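Nucleosome assembly protein 1, putative (Plasmodium falciparum, PDB 3FS3) probably binds histones and serves as a chaperone of nucleosome assembly. Local coordinates at residues 52-55 and 56-60; 71-74 and 75-79; 80-83 and 84-88. All coordinates share one frame; numbering follows the deposited sequence.

Contact 1 (52-55 and 56-60)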
loop_
_atom_site.group_PDB
_atom_site.type_symbol
_atom_site.label_atom_id
_atom_site.label_comp_id
_atom_site.label_asym_id
_atom_site.label_seq_id
_atom_site.Cartn_x
_atom_site.Cartn_y
_atom_site.Cartn_z
ATOM N N LYS A 52 -31.589 19.309 6.671
ATOM C CA LYS A 52 -30.746 19.285 7.862
ATOM C C LYS A 52 -30.914 17.933 8.546
ATOM O O LYS A 52 -29.941 17.342 9.001
ATOM C CB LYS A 52 -31.128 20.407 8.833
ATOM C CG LYS A 52 -30.849 21.813 8.329
ATOM C CD LYS A 52 -31.363 22.841 9.329
ATOM C CE LYS A 52 -31.252 24.260 8.799
ATOM N NZ LYS A 52 -29.838 24.706 8.750
ATOM N N GLU A 53 -32.152 17.450 8.610
ATOM C CA GLU A 53 -32.442 16.154 9.224
ATOM C C GLU A 53 -31.723 15.036 8.478
ATOM O O GLU A 53 -31.155 14.127 9.087
ATOM C CB GLU A 53 -33.947 15.877 9.215
ATOM C CG GLU A 53 -34.679 16.452 10.400
ATOM C CD GLU A 53 -34.179 15.867 11.704
ATOM O OE1 GLU A 53 -34.276 14.631 11.865
ATOM O OE2 GLU A 53 -33.685 16.638 12.558
ATOM N N THR A 54 -31.764 15.114 7.152
ATOM C CA THR A 54 -31.116 14.131 6.298
ATOM C C THR A 54 -29.614 14.105 6.573
ATOM O O THR A 54 -29.003 13.039 6.643
ATOM C CB THR A 54 -31.356 14.462 4.818
ATOM O OG1 THR A 54 -32.737 14.243 4.508
ATOM C CG2 THR A 54 -30.474 13.594 3.921
ATOM N N LEU A 55 -29.031 15.289 6.738
ATOM C CA LEU A 55 -27.608 15.408 7.009
ATOM C C LEU A 55 -27.262 14.787 8.364
ATOM O O LEU A 55 -26.237 14.117 8.501
ATOM C CB LEU A 55 -27.190 16.882 6.983
ATOM C CG LEU A 55 -25.688 17.134 7.117
ATOM C CD1 LEU A 55 -24.966 16.469 5.960
ATOM C CD2 LEU A 55 -25.407 18.634 7.112
ATOM N N LYS A 56 -28.116 15.007 9.361
ATOM C CA LYS A 56 -27.873 14.450 10.690
ATOM C C LYS A 56 -27.915 12.931 10.616
ATOM O O LYS A 56 -27.095 12.257 11.228
ATOM C CB LYS A 56 -28.921 14.947 11.694
ATOM C CG LYS A 56 -29.098 16.458 11.701
ATOM C CD LYS A 56 -27.782 17.194 11.906
ATOM C CE LYS A 56 -27.864 18.615 11.352
ATOM N NZ LYS A 56 -29.044 19.358 11.876
ATOM N N LYS A 57 -28.869 12.391 9.864
ATOM C CA LYS A 57 -28.965 10.946 9.734
ATOM C C LYS A 57 -27.686 10.384 9.114
ATOM O O LYS A 57 -27.160 9.372 9.586
ATOM C CB LYS A 57 -30.186 10.569 8.896
ATOM C CG LYS A 57 -31.510 10.785 9.627
ATOM C CD LYS A 57 -32.713 10.630 8.695
ATOM C CE LYS A 57 -32.823 9.225 8.119
ATOM N NZ LYS A 57 -33.952 9.117 7.145
ATOM N N LEU A 58 -27.177 11.054 8.079
ATOM C CA LEU A 58 -25.949 10.619 7.419
ATOM C C LEU A 58 -24.760 10.619 8.388
ATOM O O LEU A 58 -23.938 9.699 8.357
ATOM C CB LEU A 58 -25.632 11.512 6.208
ATOM C CG LEU A 58 -26.189 11.075 4.852
ATOM C CD1 LEU A 58 -27.663 10.751 4.980
ATOM C CD2 LEU A 58 -25.955 12.170 3.815
ATOM N N LYS A 59 -24.657 11.646 9.233
ATOM C CA LYS A 59 -23.560 11.692 10.196
ATOM C C LYS A 59 -23.717 10.520 11.159
ATOM O O LYS A 59 -22.735 9.892 11.563
ATOM C CB LYS A 59 -23.555 13.010 10.972
ATOM C CG LYS A 59 -23.123 14.230 10.149
ATOM C CD LYS A 59 -21.893 13.934 9.275
ATOM C CE LYS A 59 -20.705 13.377 10.066
ATOM N NZ LYS A 59 -20.070 14.385 10.961
ATOM N N LEU A 60 -24.963 10.220 11.509
ATOM C CA LEU A 60 -25.243 9.102 12.397
ATOM C C LEU A 60 -24.706 7.837 11.726
ATOM O O LEU A 60 -23.940 7.094 12.334
ATOM C CB LEU A 60 -26.748 8.969 12.636
ATOM C CG LEU A 60 -27.137 7.931 13.685
ATOM C CD1 LEU A 60 -26.651 8.406 15.052
ATOM C CD2 LEU A 60 -28.651 7.731 13.696
#
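Lys56 folds its side chain back along the helix onto the turn that begins with Lys52. Two successive bends put it there: CG lies beside the backbone N (chi1 -51°), which brings it to 3.0 Å from Lys52 O, and the turn at chi2 (-54°) then keeps CD and CE near the same oxygen. The ammonium NZ ends 3.6 Å from Lys52 O, with Lys52 CB next at 3.8 Å. Charged groups lie near one another without touching. Lys56 NZ is 6.2 Å from Lys52 NZ, a like charge, and 5.4 Å from Glu53 OE2, so the carboxylate may partly offset the mutual repulsion of the two lysines.

The apolar part belongs to Thr54 and Leu58, which lie side by side and point the same way. Leu58 CD1 stands 4.1 Å from Thr54 CG2, a methyl-to-methyl contact one turn apart. Both residues are buried, because this flank faces the second subunit, where Thr54 packs on Ala97, Leu58 on Leu98 and, next to them, Leu55 on Val286 of that subunit.

Backbone bonds set the spacing of all these groups. Lys56, Lys57, Leu58 and Lys59 each donate their N-H to the carbonyl four residues earlier, with Lys57 N reaching Glu53 O at 3.0 Å.

The result is an amphipathic stretch of helix, with Thr54, Leu55 and Leu58 on the buried flank and Glu53, Lys56 and Lys57 on the exposed one, as expected near one end of the long dimerisation helix of the NAP fold.

Contact 2 (71-74 and 75-79); sequences KFEY and ELFLL
Glu73 and Phe77 meet on one flank of the helix, the acid slanting across the CE1-CZ end of the Phe77 ring. With CG anti to the backbone N (chi1 -166°) and the chain extended beyond it, Glu73 reaches forward along the helix. Its CG lies 3.6 Å from Phe77 CE1, and OE1 comes within 3.4 Å of CZ. Carboxylate and ring are turned 55° against each other, so they do not stack. The ring is also drawn in over the backbone: Phe77 CD1 approaches Glu73 O at 3.1 Å, and the carbonyl carbon of Glu73 sits over one ring face, offset toward its rim.

Tyr74 and Leu78 form a second i to i+4 pair, in which the ring slants across the leucine. Tyr74 CE2 is 3.8 Å from Leu78 CD1, an apolar contact. A looser touch joins Phe72 CE2 to Leu76 CD2 at 4.3 Å.

Beneath these pairs the helix keeps its regular bonding, with Leu78 N donating to Tyr74 O at 3.0 Å. Leu76 N is shared, giving its main bond to Phe72 O and a weak one, at 3.2 Å, to Glu73 O.

The remaining flank is turned to the partner helix. Phe72 meets Tyr83 of the second subunit edge-to-face, while Glu75 OE2 accepts a hydrogen bond from that tyrosine's OH and forms a salt bridge with Lys82 of the same subunit. This middle part of helix 49-99 thus lies against its own copy, which runs antiparallel to it across the dimer.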
loop_
_atom_site.group_PDB
_atom_site.type_symbol
_atom_site.label_atom_id
_atom_site.label_comp_id
_atom_site.label_asym_id
_atom_site.label_seq_id
_atom_site.Cartn_x
_atom_site.Cartn_y
_atom_site.Cartn_z
ATOM N N LYS A 71 -13.209 -1.420 14.634
ATOM C CA LYS A 71 -13.189 -2.829 15.001
ATOM C C LYS A 71 -12.432 -3.660 13.961
ATOM O O LYS A 71 -11.774 -4.639 14.313
ATOM C CB LYS A 71 -14.620 -3.341 15.190
ATOM C CG LYS A 71 -15.341 -2.653 16.348
ATOM C CD LYS A 71 -16.754 -3.183 16.554
ATOM C CE LYS A 71 -17.396 -2.619 17.828
ATOM N NZ LYS A 71 -17.562 -1.134 17.822
ATOM N N PHE A 72 -12.517 -3.274 12.689
ATOM C CA PHE A 72 -11.795 -3.997 11.640
ATOM C C PHE A 72 -10.312 -3.725 11.842
ATOM O O PHE A 72 -9.483 -4.639 11.798
ATOM C CB PHE A 72 -12.192 -3.507 10.243
ATOM C CG PHE A 72 -11.192 -3.860 9.170
ATOM C CD1 PHE A 72 -11.155 -5.138 8.619
ATOM C CD2 PHE A 72 -10.276 -2.911 8.718
ATOM C CE1 PHE A 72 -10.219 -5.470 7.626
ATOM C CE2 PHE A 72 -9.337 -3.226 7.729
ATOM C CZ PHE A 72 -9.310 -4.515 7.180
ATOM N N GLU A 73 -9.981 -2.459 12.065
ATOM C CA GLU A 73 -8.587 -2.091 12.263
ATOM C C GLU A 73 -8.009 -2.896 13.421
ATOM O O GLU A 73 -6.876 -3.357 13.354
ATOM C CB GLU A 73 -8.460 -0.598 12.561
ATOM C CG GLU A 73 -7.039 -0.087 12.444
ATOM C CD GLU A 73 -6.838 1.266 13.101
ATOM O OE1 GLU A 73 -5.844 1.945 12.760
ATOM O OE2 GLU A 73 -7.660 1.644 13.966
ATOM N N TYR A 74 -8.799 -3.069 14.478
ATOM C CA TYR A 74 -8.348 -3.824 15.640
ATOM C C TYR A 74 -8.079 -5.278 15.261
ATOM O O TYR A 74 -7.023 -5.823 15.590
ATOM C CB TYR A 74 -9.389 -3.771 16.761
ATOM C CG TYR A 74 -8.904 -4.416 18.037
ATOM C CD1 TYR A 74 -7.883 -3.832 18.789
ATOM C CD2 TYR A 74 -9.434 -5.627 18.474
ATOM C CE1 TYR A 74 -7.400 -4.442 19.944
ATOM C CE2 TYR A 74 -8.960 -6.244 19.624
ATOM C CZ TYR A 74 -7.942 -5.648 20.354
ATOM O OH TYR A 74 -7.459 -6.262 21.486
ATOM N N GLU A 75 -9.027 -5.909 14.569
ATOM C CA GLU A 75 -8.827 -7.295 14.159
ATOM C C GLU A 75 -7.635 -7.431 13.202
ATOM O O GLU A 75 -7.019 -8.490 13.126
ATOM C CB GLU A 75 -10.095 -7.872 13.514
ATOM C CG GLU A 75 -11.250 -8.071 14.492
ATOM C CD GLU A 75 -12.344 -8.968 13.939
ATOM O OE1 GLU A 75 -12.090 -10.177 13.752
ATOM O OE2 GLU A 75 -13.459 -8.469 13.687
ATOM N N LEU A 76 -7.308 -6.361 12.481
ATOM C CA LEU A 76 -6.166 -6.389 11.567
ATOM C C LEU A 76 -4.871 -6.355 12.387
ATOM O O LEU A 76 -3.900 -7.025 12.059
ATOM C CB LEU A 76 -6.206 -5.191 10.612
ATOM C CG LEU A 76 -5.036 -5.058 9.624
ATOM C CD1 LEU A 76 -4.952 -6.297 8.744
ATOM C CD2 LEU A 76 -5.223 -3.816 8.763
ATOM N N PHE A 77 -4.869 -5.566 13.457
ATOM C CA PHE A 77 -3.705 -5.465 14.330
ATOM C C PHE A 77 -3.440 -6.834 14.938
ATOM O O PHE A 77 -2.305 -7.297 14.966
ATOM C CB PHE A 77 -3.956 -4.448 15.447
ATOM C CG PHE A 77 -3.867 -3.009 15.006
ATOM C CD1 PHE A 77 -3.820 -2.674 13.654
ATOM C CD2 PHE A 77 -3.847 -1.982 15.952
ATOM C CE1 PHE A 77 -3.763 -1.336 13.250
ATOM C CE2 PHE A 77 -3.790 -0.641 15.560
ATOM C CZ PHE A 77 -3.746 -0.318 14.205
ATOM N N LEU A 78 -4.499 -7.473 15.426
ATOM C CA LEU A 78 -4.391 -8.797 16.020
ATOM C C LEU A 78 -3.796 -9.770 15.019
ATOM O O LEU A 78 -2.817 -10.463 15.303
ATOM C CB LEU A 78 -5.767 -9.317 16.445
ATOM C CG LEU A 78 -6.366 -8.830 17.765
ATOM C CD1 LEU A 78 -7.775 -9.392 17.925
ATOM C CD2 LEU A 78 -5.483 -9.276 18.923
ATOM N N LEU A 79 -4.400 -9.804 13.839
ATOM C CA LEU A 79 -3.981 -10.702 12.777
ATOM C C LEU A 79 -2.499 -10.580 12.461
ATOM O O LEU A 79 -1.790 -11.580 12.455
ATOM C CB LEU A 79 -4.818 -10.448 11.520
ATOM C CG LEU A 79 -4.725 -11.511 10.429
ATOM C CD1 LEU A 79 -5.192 -12.861 10.987
ATOM C CD2 LEU A 79 -5.576 -11.089 9.227
#

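Contact 3 (80-83 and 84-88); sequences RQKY and HDLYG
Tyr83 O accepts the N-H of Tyr87 at 2.8 Å, the shortest hydrogen bond between 80-83 and 84-88. The same oxygen lies over one face of the Tyr87 ring, with CD2 only 3.1 Å away, so the ring folds back across the turn whose carbonyl its own backbone N binds. These are consecutive turns of the long dimerisation helix of the NAP fold, and their side chains divide between the second subunit and the antiparallel sheet of the same chain.

On the dimer flank, Leu86 lays a methyl on the Tyr83 ring. CD1 stands 4.2 Å from the ring centroid and 24° off the normal, a CH-pi contact displaced toward the rim. CG of Leu86 is placed beside its backbone N (chi1 -71°), turning the branch back toward the preceding turn. Lys82 runs out fully extended, and its CE touches the same methyl at 4.1 Å before the ammonium goes on to Glu75 of the second subunit. Leu86 packs on Tyr68 of that subunit, and Tyr87 meets Tyr65 there.

His84 turns elsewhere, meeting Tyr147 edge-to-face and so linking the helix to strand 140-147 of its own chain. Between the two tyrosines, whose side chains slant across each other, the contact is of ring carbon on methylene: Tyr87 CZ lies 4.0 Å from Tyr83 CB.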
loop_
_atom_site.group_PDB
_atom_site.type_symbol
_atom_site.label_atom_id
_atom_site.label_comp_id
_atom_site.label_asym_id
_atom_site.label_seq_id
_atom_site.Cartn_x
_atom_site.Cartn_y
_atom_site.Cartn_z
ATOM N N ARG A 80 -2.024 -9.363 12.209
ATOM C CA ARG A 80 -0.611 -9.169 11.890
ATOM C C ARG A 80 0.312 -9.542 13.063
ATOM O O ARG A 80 1.415 -10.039 12.854
ATOM C CB ARG A 80 -0.351 -7.721 11.445
ATOM C CG ARG A 80 -1.075 -7.299 10.146
ATOM C CD ARG A 80 -0.532 -5.965 9.639
ATOM N NE ARG A 80 -1.245 -5.415 8.482
ATOM C CZ ARG A 80 -1.244 -5.952 7.265
ATOM N NH1 ARG A 80 -0.567 -7.070 7.026
ATOM N NH2 ARG A 80 -1.910 -5.357 6.279
ATOM N N GLN A 81 -0.140 -9.318 14.293
ATOM C CA GLN A 81 0.667 -9.663 15.460
ATOM C C GLN A 81 0.792 -11.174 15.556
ATOM O O GLN A 81 1.892 -11.709 15.682
ATOM C CB GLN A 81 0.033 -9.129 16.747
ATOM C CG GLN A 81 -0.032 -7.613 16.833
ATOM C CD GLN A 81 1.314 -6.962 16.597
ATOM O OE1 GLN A 81 1.883 -7.069 15.510
ATOM N NE2 GLN A 81 1.835 -6.284 17.618
ATOM N N LYS A 82 -0.343 -11.858 15.491
ATOM C CA LYS A 82 -0.373 -13.309 15.564
ATOM C C LYS A 82 0.643 -13.949 14.618
ATOM O O LYS A 82 1.484 -14.742 15.041
ATOM C CB LYS A 82 -1.776 -13.816 15.229
ATOM C CG LYS A 82 -1.861 -15.311 15.005
ATOM C CD LYS A 82 -3.230 -15.695 14.476
ATOM C CE LYS A 82 -3.247 -17.119 13.944
ATOM N NZ LYS A 82 -4.589 -17.468 13.391
ATOM N N TYR A 83 0.570 -13.608 13.337
ATOM C CA TYR A 83 1.496 -14.192 12.381
ATOM C C TYR A 83 2.923 -13.714 12.587
ATOM O O TYR A 83 3.871 -14.447 12.308
ATOM C CB TYR A 83 1.000 -13.952 10.952
ATOM C CG TYR A 83 -0.126 -14.905 10.611
ATOM C CD1 TYR A 83 0.141 -16.158 10.061
ATOM C CD2 TYR A 83 -1.447 -14.604 10.957
ATOM C CE1 TYR A 83 -0.874 -17.093 9.873
ATOM C CE2 TYR A 83 -2.468 -15.531 10.775
ATOM C CZ TYR A 83 -2.175 -16.774 10.235
ATOM O OH TYR A 83 -3.176 -17.707 10.079
ATOM N N HIS A 84 3.088 -12.494 13.085
ATOM C CA HIS A 84 4.432 -12.015 13.353
ATOM C C HIS A 84 5.077 -13.003 14.327
ATOM O O HIS A 84 6.240 -13.365 14.170
ATOM C CB HIS A 84 4.422 -10.631 13.994
ATOM C CG HIS A 84 5.785 -10.157 14.391
ATOM N ND1 HIS A 84 6.786 -9.917 13.470
ATOM C CD2 HIS A 84 6.329 -9.918 15.607
ATOM C CE1 HIS A 84 7.885 -9.550 14.104
ATOM N NE2 HIS A 84 7.635 -9.543 15.401
ATOM N N ASP A 85 4.304 -13.436 15.325
ATOM C CA ASP A 85 4.783 -14.389 16.324
ATOM C C ASP A 85 4.934 -15.798 15.768
ATOM O O ASP A 85 5.742 -16.581 16.261
ATOM C CB ASP A 85 3.856 -14.411 17.543
ATOM C CG ASP A 85 4.019 -13.177 18.418
ATOM O OD1 ASP A 85 5.167 -12.868 18.810
ATOM O OD2 ASP A 85 3.002 -12.514 18.716
ATOM N N LEU A 86 4.153 -16.130 14.746
ATOM C CA LEU A 86 4.269 -17.444 14.130
ATOM C C LEU A 86 5.523 -17.482 13.247
ATOM O O LEU A 86 6.156 -18.522 13.117
ATOM C CB LEU A 86 3.014 -17.770 13.308
ATOM C CG LEU A 86 1.773 -18.052 14.169
ATOM C CD1 LEU A 86 0.582 -18.354 13.291
ATOM C CD2 LEU A 86 2.046 -19.224 15.107
ATOM N N TYR A 87 5.893 -16.352 12.651
ATOM C CA TYR A 87 7.094 -16.317 11.803
ATOM C C TYR A 87 8.383 -16.357 12.627
ATOM O O TYR A 87 9.394 -16.929 12.196
ATOM C CB TYR A 87 7.125 -15.058 10.920
ATOM C CG TYR A 87 5.954 -14.896 9.970
ATOM C CD1 TYR A 87 5.396 -15.995 9.310
ATOM C CD2 TYR A 87 5.414 -13.640 9.721
ATOM C CE1 TYR A 87 4.321 -15.840 8.425
ATOM C CE2 TYR A 87 4.339 -13.472 8.833
ATOM C CZ TYR A 87 3.798 -14.575 8.194
ATOM O OH TYR A 87 2.725 -14.414 7.345
ATOM N N GLY A 88 8.339 -15.736 13.804
ATOM C CA GLY A 88 9.493 -15.679 14.689
ATOM C C GLY A 88 10.326 -16.945 14.802
ATOM O O GLY A 88 11.524 -16.917 14.520
#

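How the contacts relate
From the N terminus, contact 1, contact 2 and contact 3 follow in series on helix 49-99. None closes a loop, since each joins consecutive turns, and none nests in or crosses another. Contact 1 lies near the outer end, its centre about 29 Å from that of contact 2; contacts 2 and 3 adjoin in sequence, with centres about 14 Å apart. Their common element is the second subunit. Contact 1 meets residues near the far end of the partner's long helix and its C-terminal helix, whereas 71-79 and 80-88 pair reciprocally with each other across the dimer. Contact 3 also reaches strand 140-147 of its own chain.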